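Local coordinates for protein sarcosine oxidase (Pyrococcus horikoshii, PDB 1Y56) that probably catalyses the FAD-dependent oxidation of L-proline as the beta subunit of a dehydrogenase complex that also contains FMN and ATP, at residues F82-D93 / V134-K145; G195-A205 / N325-F333. One frame throughout, in Å; residues are numbered along the deposited sequence.

Interaction 1 of 2, residues F82-D93 / V134-K145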
loop_
_atom_site.group_PDB
_atom_site.type_symbol
_atom_site.label_atom_id
_atom_site.label_comp_id
_atom_site.label_asym_id
_atom_site.label_seq_id
_atom_site.Cartn_x
_atom_site.Cartn_y
_atom_site.Cartn_z
ATOM N N PHE B 82 11.084 -56.869 6.980
ATOM C CA PHE B 82 10.235 -57.294 5.889
ATOM C C PHE B 82 9.483 -58.532 6.359
ATOM O O PHE B 82 10.022 -59.642 6.343
ATOM C CB PHE B 82 11.093 -57.577 4.646
ATOM C CG PHE B 82 10.495 -58.575 3.688
ATOM C CD1 PHE B 82 9.203 -58.399 3.171
ATOM C CD2 PHE B 82 11.236 -59.692 3.287
ATOM C CE1 PHE B 82 8.650 -59.329 2.273
ATOM C CE2 PHE B 82 10.696 -60.635 2.395
ATOM C CZ PHE B 82 9.401 -60.450 1.881
ATOM N N LYS B 83 8.247 -58.327 6.807
ATOM C CA LYS B 83 7.436 -59.411 7.360
ATOM C C LYS B 83 6.742 -60.174 6.234
ATOM O O LYS B 83 6.023 -59.587 5.437
ATOM C CB LYS B 83 6.386 -58.907 8.383
ATOM C CG LYS B 83 6.833 -57.911 9.500
ATOM C CD LYS B 83 8.238 -58.137 10.115
ATOM C CE LYS B 83 8.296 -59.289 11.127
ATOM N NZ LYS B 83 7.620 -58.990 12.431
ATOM N N GLN B 84 6.965 -61.484 6.169
ATOM C CA GLN B 84 6.296 -62.324 5.181
ATOM C C GLN B 84 4.936 -62.764 5.699
ATOM O O GLN B 84 4.768 -63.892 6.135
ATOM C CB GLN B 84 7.166 -63.529 4.822
ATOM C CG GLN B 84 8.283 -63.204 3.826
ATOM C CD GLN B 84 9.086 -64.423 3.428
ATOM O OE1 GLN B 84 9.196 -64.758 2.244
ATOM N NE2 GLN B 84 9.644 -65.105 4.419
ATOM N N THR B 85 3.967 -61.859 5.660
ATOM C CA THR B 85 2.641 -62.146 6.192
ATOM C C THR B 85 1.661 -62.627 5.122
ATOM O O THR B 85 0.500 -62.909 5.426
ATOM C CB THR B 85 2.031 -60.922 6.898
ATOM O OG1 THR B 85 1.833 -59.870 5.943
ATOM C CG2 THR B 85 2.926 -60.437 8.025
ATOM N N GLY B 86 2.127 -62.722 3.879
ATOM C CA GLY B 86 1.293 -63.187 2.766
ATOM C C GLY B 86 0.495 -62.106 2.052
ATOM O O GLY B 86 0.462 -60.950 2.486
ATOM N N TYR B 87 -0.121 -62.501 0.937
ATOM C CA TYR B 87 -1.082 -61.698 0.179
ATOM C C TYR B 87 -2.288 -62.576 -0.009
ATOM O O TYR B 87 -2.157 -63.758 -0.307
ATOM C CB TYR B 87 -0.556 -61.406 -1.212
ATOM C CG TYR B 87 -0.235 -59.975 -1.582
ATOM C CD1 TYR B 87 -0.964 -59.328 -2.572
ATOM C CD2 TYR B 87 0.844 -59.297 -1.007
ATOM C CE1 TYR B 87 -0.656 -58.034 -2.965
ATOM C CE2 TYR B 87 1.166 -57.988 -1.395
ATOM C CZ TYR B 87 0.413 -57.369 -2.377
ATOM O OH TYR B 87 0.708 -56.090 -2.782
ATOM N N LEU B 88 -3.466 -61.988 0.116
ATOM C CA LEU B 88 -4.707 -62.734 0.096
ATOM C C LEU B 88 -5.676 -62.121 -0.909
ATOM O O LEU B 88 -6.240 -61.058 -0.664
ATOM C CB LEU B 88 -5.300 -62.691 1.494
ATOM C CG LEU B 88 -6.390 -63.672 1.853
ATOM C CD1 LEU B 88 -5.816 -65.086 1.910
ATOM C CD2 LEU B 88 -6.957 -63.257 3.192
ATOM N N PHE B 89 -5.852 -62.775 -2.052
ATOM C CA PHE B 89 -6.799 -62.310 -3.056
ATOM C C PHE B 89 -8.159 -62.945 -2.804
ATOM O O PHE B 89 -8.310 -64.152 -2.977
ATOM C CB PHE B 89 -6.319 -62.703 -4.446
ATOM C CG PHE B 89 -5.162 -61.885 -4.958
ATOM C CD1 PHE B 89 -5.381 -60.787 -5.787
ATOM C CD2 PHE B 89 -3.844 -62.238 -4.651
ATOM C CE1 PHE B 89 -4.309 -60.049 -6.283
ATOM C CE2 PHE B 89 -2.773 -61.499 -5.146
ATOM C CZ PHE B 89 -3.001 -60.411 -5.957
ATOM N N LEU B 90 -9.148 -62.156 -2.392
ATOM C CA LEU B 90 -10.490 -62.711 -2.177
ATOM C C LEU B 90 -11.250 -62.907 -3.485
ATOM O O LEU B 90 -11.313 -62.000 -4.301
ATOM C CB LEU B 90 -11.320 -61.820 -1.254
ATOM C CG LEU B 90 -10.749 -61.414 0.099
ATOM C CD1 LEU B 90 -11.627 -60.344 0.718
ATOM C CD2 LEU B 90 -10.609 -62.633 0.997
ATOM N N LEU B 91 -11.841 -64.085 -3.665
ATOM C CA LEU B 91 -12.618 -64.409 -4.866
ATOM C C LEU B 91 -14.097 -64.623 -4.535
ATOM O O LEU B 91 -14.438 -65.142 -3.474
ATOM C CB LEU B 91 -12.047 -65.658 -5.533
ATOM C CG LEU B 91 -10.720 -65.678 -6.301
ATOM C CD1 LEU B 91 -9.811 -64.469 -6.111
ATOM C CD2 LEU B 91 -9.976 -66.947 -5.931
ATOM N N TYR B 92 -14.971 -64.236 -5.461
ATOM C CA TYR B 92 -16.423 -64.254 -5.210
ATOM C C TYR B 92 -17.268 -65.001 -6.226
ATOM O O TYR B 92 -18.438 -65.250 -5.958
ATOM C CB TYR B 92 -16.973 -62.836 -5.094
ATOM C CG TYR B 92 -16.223 -61.980 -4.127
ATOM C CD1 TYR B 92 -16.679 -61.814 -2.828
ATOM C CD2 TYR B 92 -15.048 -61.332 -4.508
ATOM C CE1 TYR B 92 -15.991 -61.015 -1.928
ATOM C CE2 TYR B 92 -14.356 -60.537 -3.621
ATOM C CZ TYR B 92 -14.834 -60.378 -2.335
ATOM O OH TYR B 92 -14.150 -59.590 -1.451
ATOM N N ASP B 93 -16.704 -65.332 -7.387
ATOM C CA ASP B 93 -17.447 -66.087 -8.405
ATOM C C ASP B 93 -16.583 -66.990 -9.297
ATOM O O ASP B 93 -15.349 -66.896 -9.303
ATOM C CB ASP B 93 -18.359 -65.172 -9.238
ATOM C CG ASP B 93 -17.622 -63.985 -9.834
ATOM O OD1 ASP B 93 -18.043 -62.830 -9.575
ATOM O OD2 ASP B 93 -16.622 -64.200 -10.557
ATOM N N VAL B 134 -17.445 -64.652 -0.067
ATOM C CA VAL B 134 -16.165 -65.122 -0.592
ATOM C C VAL B 134 -16.269 -66.617 -0.841
ATOM O O VAL B 134 -16.694 -67.360 0.035
ATOM C CB VAL B 134 -15.037 -64.893 0.419
ATOM C CG1 VAL B 134 -13.683 -65.172 -0.221
ATOM C CG2 VAL B 134 -15.103 -63.478 0.984
ATOM N N ILE B 135 -15.881 -67.064 -2.029
ATOM C CA ILE B 135 -16.055 -68.482 -2.383
ATOM C C ILE B 135 -14.721 -69.244 -2.432
ATOM O O ILE B 135 -14.671 -70.463 -2.229
ATOM C CB ILE B 135 -16.910 -68.678 -3.684
ATOM C CG1 ILE B 135 -16.110 -68.336 -4.948
ATOM C CG2 ILE B 135 -18.251 -67.898 -3.585
ATOM C CD1 ILE B 135 -16.723 -68.907 -6.218
ATOM N N ALA B 136 -13.650 -68.509 -2.693
ATOM C CA ALA B 136 -12.308 -69.016 -2.528
ATOM C C ALA B 136 -11.395 -67.815 -2.332
ATOM O O ALA B 136 -11.844 -66.667 -2.386
ATOM C CB ALA B 136 -11.890 -69.834 -3.738
ATOM N N ALA B 137 -10.118 -68.070 -2.078
ATOM C CA ALA B 137 -9.151 -66.988 -2.016
ATOM C C ALA B 137 -7.841 -67.495 -2.535
ATOM O O ALA B 137 -7.518 -68.672 -2.372
ATOM C CB ALA B 137 -8.995 -66.479 -0.598
ATOM N N SER B 138 -7.095 -66.611 -3.176
ATOM C CA SER B 138 -5.757 -66.935 -3.614
ATOM C C SER B 138 -4.800 -66.524 -2.504
ATOM O O SER B 138 -4.798 -65.363 -2.064
ATOM C CB SER B 138 -5.426 -66.198 -4.895
ATOM O OG SER B 138 -4.178 -66.618 -5.376
ATOM N N TRP B 139 -3.996 -67.479 -2.049
ATOM C CA TRP B 139 -3.127 -67.276 -0.903
ATOM C C TRP B 139 -1.698 -67.668 -1.216
ATOM O O TRP B 139 -1.459 -68.756 -1.717
ATOM C CB TRP B 139 -3.654 -68.099 0.274
ATOM C CG TRP B 139 -2.711 -68.206 1.433
ATOM C CD1 TRP B 139 -2.090 -69.332 1.869
ATOM C CD2 TRP B 139 -2.284 -67.151 2.302
ATOM N NE1 TRP B 139 -1.301 -69.054 2.958
ATOM C CE2 TRP B 139 -1.401 -67.720 3.246
ATOM C CE3 TRP B 139 -2.562 -65.782 2.377
ATOM C CZ2 TRP B 139 -0.787 -66.965 4.257
ATOM C CZ3 TRP B 139 -1.946 -65.029 3.387
ATOM C CH2 TRP B 139 -1.073 -65.624 4.308
ATOM N N ASN B 140 -0.752 -66.784 -0.932
ATOM C CA ASN B 140 0.662 -67.159 -0.932
ATOM C C ASN B 140 1.344 -66.651 0.333
ATOM O O ASN B 140 1.377 -65.437 0.581
ATOM C CB ASN B 140 1.397 -66.658 -2.179
ATOM C CG ASN B 140 2.854 -67.114 -2.225
ATOM O OD1 ASN B 140 3.201 -68.056 -2.926
ATOM N ND2 ASN B 140 3.703 -66.452 -1.474
ATOM N N PRO B 141 1.902 -67.574 1.135
ATOM C CA PRO B 141 2.470 -67.174 2.424
ATOM C C PRO B 141 3.848 -66.497 2.342
ATOM O O PRO B 141 4.305 -65.952 3.338
ATOM C CB PRO B 141 2.540 -68.491 3.205
ATOM C CG PRO B 141 2.657 -69.556 2.156
ATOM C CD PRO B 141 2.038 -69.023 0.884
ATOM N N THR B 142 4.501 -66.509 1.182
ATOM C CA THR B 142 5.807 -65.851 1.059
ATOM C C THR B 142 5.779 -64.427 0.486
ATOM O O THR B 142 6.831 -63.818 0.301
ATOM C CB THR B 142 6.823 -66.699 0.283
ATOM O OG1 THR B 142 6.258 -67.097 -0.968
ATOM C CG2 THR B 142 7.193 -67.928 1.069
ATOM N N ASP B 143 4.589 -63.894 0.206
ATOM C CA ASP B 143 4.435 -62.459 -0.064
ATOM C C ASP B 143 4.446 -61.723 1.277
ATOM O O ASP B 143 4.165 -62.311 2.327
ATOM C CB ASP B 143 3.129 -62.162 -0.810
ATOM C CG ASP B 143 3.066 -62.814 -2.195
ATOM O OD1 ASP B 143 1.940 -63.156 -2.626
ATOM O OD2 ASP B 143 4.114 -62.990 -2.860
ATOM N N GLY B 144 4.769 -60.439 1.255
ATOM C CA GLY B 144 4.887 -59.693 2.494
ATOM C C GLY B 144 4.750 -58.199 2.325
ATOM O O GLY B 144 4.291 -57.712 1.300
ATOM N N LYS B 145 5.148 -57.481 3.363
ATOM C CA LYS B 145 5.063 -56.038 3.404
ATOM C C LYS B 145 6.297 -55.481 4.104
ATOM O O LYS B 145 6.903 -56.168 4.917
ATOM C CB LYS B 145 3.776 -55.599 4.096
ATOM C CG LYS B 145 3.397 -56.446 5.259
ATOM C CD LYS B 145 2.200 -55.889 5.975
ATOM C CE LYS B 145 2.220 -56.348 7.408
ATOM N NZ LYS B 145 0.881 -56.256 7.991
HETATM O O HOH W 1 2.852 -65.878 5.440
#

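Interaction 2 of 2, residues G195-A205 / N325-F333. With FAD (flavin-adenine dinucleotide), chain I.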
loop_
_atom_site.group_PDB
_atom_site.type_symbol
_atom_site.label_atom_id
_atom_site.label_comp_id
_atom_site.label_asym_id
_atom_site.label_seq_id
_atom_site.Cartn_x
_atom_site.Cartn_y
_atom_site.Cartn_z
ATOM N N GLY B 195 29.523 -40.898 -19.148
ATOM C CA GLY B 195 29.178 -41.493 -20.429
ATOM C C GLY B 195 27.976 -42.405 -20.332
ATOM O O GLY B 195 27.376 -42.743 -21.348
ATOM N N ILE B 196 27.626 -42.796 -19.106
ATOM C CA ILE B 196 26.519 -43.720 -18.839
ATOM C C ILE B 196 25.508 -43.102 -17.872
ATOM O O ILE B 196 25.863 -42.765 -16.726
ATOM C CB ILE B 196 27.036 -45.024 -18.201
ATOM C CG1 ILE B 196 28.140 -45.657 -19.060
ATOM C CG2 ILE B 196 25.885 -45.992 -17.920
ATOM C CD1 ILE B 196 29.041 -46.622 -18.276
ATOM N N VAL B 197 24.256 -42.953 -18.318
ATOM C CA VAL B 197 23.196 -42.457 -17.423
ATOM C C VAL B 197 21.986 -43.390 -17.357
ATOM O O VAL B 197 21.645 -44.044 -18.358
ATOM C CB VAL B 197 22.747 -40.984 -17.719
ATOM C CG1 VAL B 197 23.874 -40.167 -18.326
ATOM C CG2 VAL B 197 21.554 -40.942 -18.615
ATOM N N VAL B 198 21.366 -43.457 -16.173
ATOM C CA VAL B 198 20.153 -44.250 -15.962
ATOM C C VAL B 198 18.993 -43.365 -15.531
ATOM O O VAL B 198 19.083 -42.679 -14.512
ATOM C CB VAL B 198 20.344 -45.353 -14.894
ATOM C CG1 VAL B 198 19.022 -46.077 -14.630
ATOM C CG2 VAL B 198 21.407 -46.338 -15.329
ATOM N N ASN B 199 17.912 -43.396 -16.306
ATOM C CA ASN B 199 16.699 -42.656 -15.987
ATOM C C ASN B 199 15.775 -43.461 -15.064
ATOM O O ASN B 199 15.074 -44.384 -15.515
ATOM C CB ASN B 199 15.976 -42.257 -17.278
ATOM C CG ASN B 199 14.669 -41.520 -17.034
ATOM O OD1 ASN B 199 13.814 -41.478 -17.912
ATOM N ND2 ASN B 199 14.514 -40.925 -15.855
ATOM N N ALA B 200 15.785 -43.108 -13.775
ATOM C CA ALA B 200 14.903 -43.744 -12.807
ATOM C C ALA B 200 14.063 -42.691 -12.088
ATOM O O ALA B 200 14.209 -42.463 -10.882
ATOM C CB ALA B 200 15.692 -44.570 -11.827
ATOM N N THR B 201 13.176 -42.049 -12.837
ATOM C CA THR B 201 12.387 -40.966 -12.300
ATOM C C THR B 201 10.916 -41.256 -12.558
ATOM O O THR B 201 10.173 -40.354 -12.944
ATOM C CB THR B 201 12.773 -39.617 -12.979
ATOM O OG1 THR B 201 12.556 -39.706 -14.392
ATOM C CG2 THR B 201 14.233 -39.264 -12.727
ATOM N N ASN B 202 10.474 -42.492 -12.329
ATOM C CA ASN B 202 9.314 -42.952 -13.100
ATOM C C ASN B 202 8.280 -41.893 -13.540
ATOM O O ASN B 202 8.239 -41.577 -14.725
ATOM C CB ASN B 202 8.764 -44.360 -12.724
ATOM C CG ASN B 202 7.981 -44.388 -11.456
ATOM O OD1 ASN B 202 8.201 -43.579 -10.562
ATOM N ND2 ASN B 202 7.064 -45.349 -11.353
ATOM N N ALA B 203 7.506 -41.299 -12.632
ATOM C CA ALA B 203 6.486 -40.319 -13.057
ATOM C C ALA B 203 7.059 -39.197 -13.936
ATOM O O ALA B 203 6.414 -38.741 -14.881
ATOM C CB ALA B 203 5.739 -39.750 -11.874
ATOM N N TRP B 204 8.283 -38.784 -13.638
ATOM C CA TRP B 204 8.961 -37.737 -14.405
ATOM C C TRP B 204 9.735 -38.245 -15.643
ATOM O O TRP B 204 10.358 -37.453 -16.357
ATOM C CB TRP B 204 9.916 -36.960 -13.494
ATOM C CG TRP B 204 9.253 -36.218 -12.377
ATOM C CD1 TRP B 204 8.854 -34.916 -12.389
ATOM C CD2 TRP B 204 8.945 -36.718 -11.071
ATOM N NE1 TRP B 204 8.307 -34.571 -11.177
ATOM C CE2 TRP B 204 8.349 -35.658 -10.348
ATOM C CE3 TRP B 204 9.100 -37.963 -10.444
ATOM C CZ2 TRP B 204 7.902 -35.803 -9.023
ATOM C CZ3 TRP B 204 8.652 -38.108 -9.118
ATOM C CH2 TRP B 204 8.062 -37.032 -8.427
ATOM N N ALA B 205 9.691 -39.550 -15.899
ATOM C CA ALA B 205 10.534 -40.168 -16.933
ATOM C C ALA B 205 10.567 -39.413 -18.259
ATOM O O ALA B 205 11.650 -39.228 -18.832
ATOM C CB ALA B 205 10.147 -41.617 -17.158
ATOM N N ASN B 325 24.119 -42.900 -26.587
ATOM C CA ASN B 325 25.166 -43.775 -26.089
ATOM C C ASN B 325 25.415 -43.774 -24.601
ATOM O O ASN B 325 26.130 -42.930 -24.028
ATOM C CB ASN B 325 26.412 -43.830 -26.959
ATOM C CG ASN B 325 26.322 -44.945 -27.972
ATOM O OD1 ASN B 325 25.419 -44.957 -28.811
ATOM N ND2 ASN B 325 27.223 -45.921 -27.870
ATOM N N ASP B 326 24.733 -44.782 -24.045
ATOM C CA ASP B 326 24.756 -45.294 -22.679
ATOM C C ASP B 326 23.626 -44.699 -21.853
ATOM O O ASP B 326 23.791 -44.337 -20.684
ATOM C CB ASP B 326 26.149 -45.228 -22.056
ATOM C CG ASP B 326 27.233 -45.765 -23.008
ATOM O OD1 ASP B 326 26.975 -46.768 -23.726
ATOM O OD2 ASP B 326 28.335 -45.158 -23.048
ATOM N N TYR B 327 22.465 -44.630 -22.500
ATOM C CA TYR B 327 21.234 -44.209 -21.863
ATOM C C TYR B 327 20.427 -45.442 -21.520
ATOM O O TYR B 327 20.216 -46.308 -22.368
ATOM C CB TYR B 327 20.427 -43.307 -22.793
ATOM C CG TYR B 327 19.249 -42.633 -22.135
ATOM C CD1 TYR B 327 19.440 -41.650 -21.180
ATOM C CD2 TYR B 327 17.942 -42.962 -22.482
ATOM C CE1 TYR B 327 18.367 -41.009 -20.564
ATOM C CE2 TYR B 327 16.851 -42.324 -21.871
ATOM C CZ TYR B 327 17.079 -41.341 -20.910
ATOM O OH TYR B 327 16.034 -40.683 -20.297
ATOM N N TYR B 328 19.989 -45.521 -20.270
ATOM C CA TYR B 328 19.126 -46.611 -19.836
ATOM C C TYR B 328 17.869 -46.068 -19.203
ATOM O O TYR B 328 17.833 -44.935 -18.727
ATOM C CB TYR B 328 19.834 -47.517 -18.834
ATOM C CG TYR B 328 21.078 -48.188 -19.357
ATOM C CD1 TYR B 328 22.276 -47.493 -19.451
ATOM C CD2 TYR B 328 21.056 -49.522 -19.736
ATOM C CE1 TYR B 328 23.418 -48.106 -19.924
ATOM C CE2 TYR B 328 22.191 -50.156 -20.201
ATOM C CZ TYR B 328 23.379 -49.446 -20.294
ATOM O OH TYR B 328 24.528 -50.066 -20.755
ATOM N N ILE B 329 16.835 -46.889 -19.194
ATOM C CA ILE B 329 15.604 -46.495 -18.565
ATOM C C ILE B 329 15.130 -47.624 -17.649
ATOM O O ILE B 329 15.220 -48.804 -18.001
ATOM C CB ILE B 329 14.531 -46.058 -19.622
ATOM C CG1 ILE B 329 13.363 -45.318 -18.947
ATOM C CG2 ILE B 329 14.071 -47.245 -20.463
ATOM C CD1 ILE B 329 12.467 -44.538 -19.894
ATOM N N ALA B 330 14.676 -47.236 -16.457
ATOM C CA ALA B 330 13.972 -48.115 -15.532
ATOM C C ALA B 330 12.838 -47.317 -14.900
ATOM O O ALA B 330 12.990 -46.776 -13.799
ATOM C CB ALA B 330 14.913 -48.621 -14.467
ATOM N N ALA B 331 11.706 -47.234 -15.603
ATOM C CA ALA B 331 10.611 -46.345 -15.206
ATOM C C ALA B 331 9.240 -46.812 -15.702
ATOM O O ALA B 331 9.138 -47.493 -16.719
ATOM C CB ALA B 331 10.893 -44.933 -15.700
ATOM N N GLY B 332 8.191 -46.435 -14.979
ATOM C CA GLY B 332 6.825 -46.758 -15.372
ATOM C C GLY B 332 6.321 -48.013 -14.689
ATOM O O GLY B 332 5.763 -48.896 -15.328
ATOM N N PHE B 333 6.496 -48.091 -13.377
ATOM C CA PHE B 333 6.200 -49.326 -12.670
ATOM C C PHE B 333 4.718 -49.531 -12.366
ATOM O O PHE B 333 4.311 -50.564 -11.823
ATOM C CB PHE B 333 7.085 -49.451 -11.441
ATOM C CG PHE B 333 8.551 -49.583 -11.772
ATOM C CD1 PHE B 333 9.091 -50.815 -12.131
ATOM C CD2 PHE B 333 9.390 -48.472 -11.746
ATOM C CE1 PHE B 333 10.460 -50.941 -12.454
ATOM C CE2 PHE B 333 10.756 -48.588 -12.065
ATOM C CZ PHE B 333 11.291 -49.825 -12.416
HETATM P PA FAD I . 10.045 -42.422 -7.256
HETATM O O1A FAD I . 9.054 -41.363 -7.635
HETATM O O2A FAD I . 9.989 -42.989 -5.861
HETATM O O5B FAD I . 11.518 -41.882 -7.591
HETATM C C5B FAD I . 11.748 -40.990 -8.669
HETATM C C4B FAD I . 12.591 -39.856 -8.120
HETATM O O4B FAD I . 13.150 -39.122 -9.204
HETATM C C3B FAD I . 11.786 -38.864 -7.283
HETATM O O3B FAD I . 12.241 -38.898 -5.920
HETATM C C2B FAD I . 12.040 -37.517 -7.938
HETATM O O2B FAD I . 12.394 -36.485 -7.031
HETATM C C1B FAD I . 13.251 -37.768 -8.795
HETATM N N9A FAD I . 13.318 -36.830 -9.937
HETATM C C8A FAD I . 12.335 -36.489 -10.790
HETATM N N7A FAD I . 12.828 -35.581 -11.665
HETATM C C5A FAD I . 14.120 -35.363 -11.347
HETATM C C6A FAD I . 15.127 -34.565 -11.880
HETATM N N6A FAD I . 14.886 -33.782 -12.961
HETATM N N1A FAD I . 16.349 -34.579 -11.313
HETATM C C2A FAD I . 16.614 -35.353 -10.238
HETATM N N3A FAD I . 15.665 -36.136 -9.701
HETATM C C4A FAD I . 14.420 -36.155 -10.251
HETATM N N1 FAD I . 4.431 -50.228 -5.206
HETATM C C2 FAD I . 4.558 -51.459 -4.677
HETATM O O2 FAD I . 5.424 -52.222 -5.143
HETATM N N3 FAD I . 3.783 -51.896 -3.665
HETATM C C4 FAD I . 2.831 -51.123 -3.108
HETATM O O4 FAD I . 2.126 -51.545 -2.160
HETATM C C4X FAD I . 2.627 -49.841 -3.604
HETATM N N5 FAD I . 1.686 -49.002 -3.102
HETATM C C5X FAD I . 1.531 -47.752 -3.614
HETATM C C6 FAD I . 0.550 -46.916 -3.066
HETATM C C7 FAD I . 0.367 -45.621 -3.561
HETATM C C7M FAD I . -0.697 -44.731 -2.960
HETATM C C8 FAD I . 1.175 -45.170 -4.616
HETATM C C8M FAD I . 1.026 -43.813 -5.182
HETATM C C9 FAD I . 2.151 -46.001 -5.164
HETATM C C9A FAD I . 2.345 -47.292 -4.671
HETATM N N10 FAD I . 3.298 -48.074 -5.220
HETATM C C10 FAD I . 3.496 -49.387 -4.726
HETATM C "C1'" FAD I . 4.103 -47.578 -6.331
HETATM C "C2'" FAD I . 5.512 -47.288 -5.885
HETATM O "O2'" FAD I . 5.459 -46.164 -5.017
HETATM C "C3'" FAD I . 6.327 -46.920 -7.103
HETATM O "O3'" FAD I . 6.231 -47.969 -8.075
HETATM C "C4'" FAD I . 7.778 -46.714 -6.706
HETATM O "O4'" FAD I . 7.903 -45.694 -5.700
HETATM C "C5'" FAD I . 8.610 -46.324 -7.913
HETATM O "O5'" FAD I . 9.873 -45.941 -7.387
HETATM P P FAD I . 10.802 -44.994 -8.257
HETATM O O1P FAD I . 10.790 -45.534 -9.663
HETATM O O2P FAD I . 12.083 -44.828 -7.491
HETATM O O3P FAD I . 9.917 -43.647 -8.284
HETATM O O HOH W 2 11.807 -45.162 -11.982
#

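Interaction 1 of 2, residues F82-D93 / V134-K145
Leu88 and Trp139 meet because each turns CG away from its own backbone N (chi1 -164° and 168°), bringing Leu88 CD1 against the six-membered part of the indole, 3.4 Å from Trp139 CE3. They form a non-hydrogen-bonded pair of the antiparallel strands 87-91 and 136-140, where a branched aliphatic chain can nestle beside a broad ring. The indole then runs on along its neighbour: the carbonyl O of Thr85 comes to the ring edge, and Gly86 CA lies 3.7 Å from Trp139 CH2. Any side chain at Gly86 would run into this ring, and its positive phi also calls for glycine. On the same face Leu90 sits opposite Ala137, whose small size suits the leucine, and Leu90 CD2 approaches Val134 CG1 at 4.2 Å.

Tyr87, Phe89 and Leu91 occupy the other face. Phe89 CB rests 3.6 Å from Ser138 CB, while Ser138 OG bonds to Gln54. Tyr87 and Asp143 cross nearly at right angles, with ring and carboxylate planes 84° apart; the tyrosine hydroxyl bonds to Gly50 O, and the buried carboxylate is gripped by Gln53 N and Gln54 NE2.

Two short backbone bonds join Phe89 and Ser138 (Phe89 N to Ser138 O and Ser138 N to Phe89 O, both 2.8 Å); those between Tyr87 and Asn140 are weak. At one end Ile135 and Ala136 both face Leu91 in a classic beta bulge. At the other, a type I turn from Asn140 to Asp143 and the loop about Gln84-Gly86 intervene, and the register is shifted by one when Lys83 pairs with Lys145. Strand 241-244 continues the sheet beyond strand 87-91. Such a large mixed sheet, with the side chain of Tyr87 about 5 Å from FAD, is consistent with the substrate domain of sarcosine oxidase-like flavoenzymes.

Interaction 2 of 2, residues G195-A205 / N325-F333
Val197 meets the ring of Tyr327 edge-on, with Val197 CG2 3.4 Å from Tyr327 CD1. The tyrosine CG points away from the backbone N (chi1 -170°), an orientation that carries the ring across to the neighbouring parallel strand and on beside Asn199, its buried hydroxyl bonding to Asn209 of helix 205-212. Tyr328 swings the other way, CG opposite the carbonyl carbon (chi1 -61°), onto the opposite face of the sheet. There Ile196 CG2 touches Tyr328 CE1 at 3.8 Å, Val198 CG2 packs near Tyr328 CB, and Ile352 of helix 337-354 covers the group. Beta-branched residues suit these strand positions because their methyls lie along the ring edges and flanks.

Parallel bonding runs from Val197 to Ala330; its last two links, Asn199 N to Tyr328 O and Ala330 N to Asn199 O, are almost straight. Beyond them the two segments stay close and border the cofactor: Ala331 CB, small enough to fit, lies 3.7 Å from Ala205 CB and also packs on Asn202. With CG between backbone N and carbonyl carbon (chi1 76°), Asn202 brings OD1 within 2.9 Å of FAD O3P, a proximity of two acceptors, and ND2 to the edge of the Phe333 ring.

The C8 edge of the adenine points at one face of the Trp204 indole, near its rim, with FAD C8A 3.4 Å from Trp204 CD2; the two planes are steeply inclined. Trp204 NE1 bonds to Glu191 of the neighbouring PH1363 chain. Were Trp204 an alanine, the C8 edge would probably lose the surface it points at, and Glu191 of that chain this donor. Chemically, then, an aromatic face meets the C8 edge of the base, while at the pyrophosphate a water donates to FAD O1P (2.6 Å) and to Ala330 O.

Overall arrangement
Interaction 1 is complete before interaction 2 opens along the chain, and the two lie on opposite sides of the chain's centre, their own centres 33 Å apart and their nearest atoms about 11 Å apart, without touching. They belong to different sheets: 87-91 and 136-140 to the eight-stranded mixed sheet, 196-199 and 327-331 to the sheet that also holds the parallel strands 8-11 and 31-34 of the Rossmann-type fold. FAD spans the gap. Interaction 2 borders its adenine and pyrophosphate, whereas interaction 1 approaches it through Tyr87. The chain thus appears to hold one dinucleotide between a nucleotide-binding part and a second, probably substrate-facing, sheet.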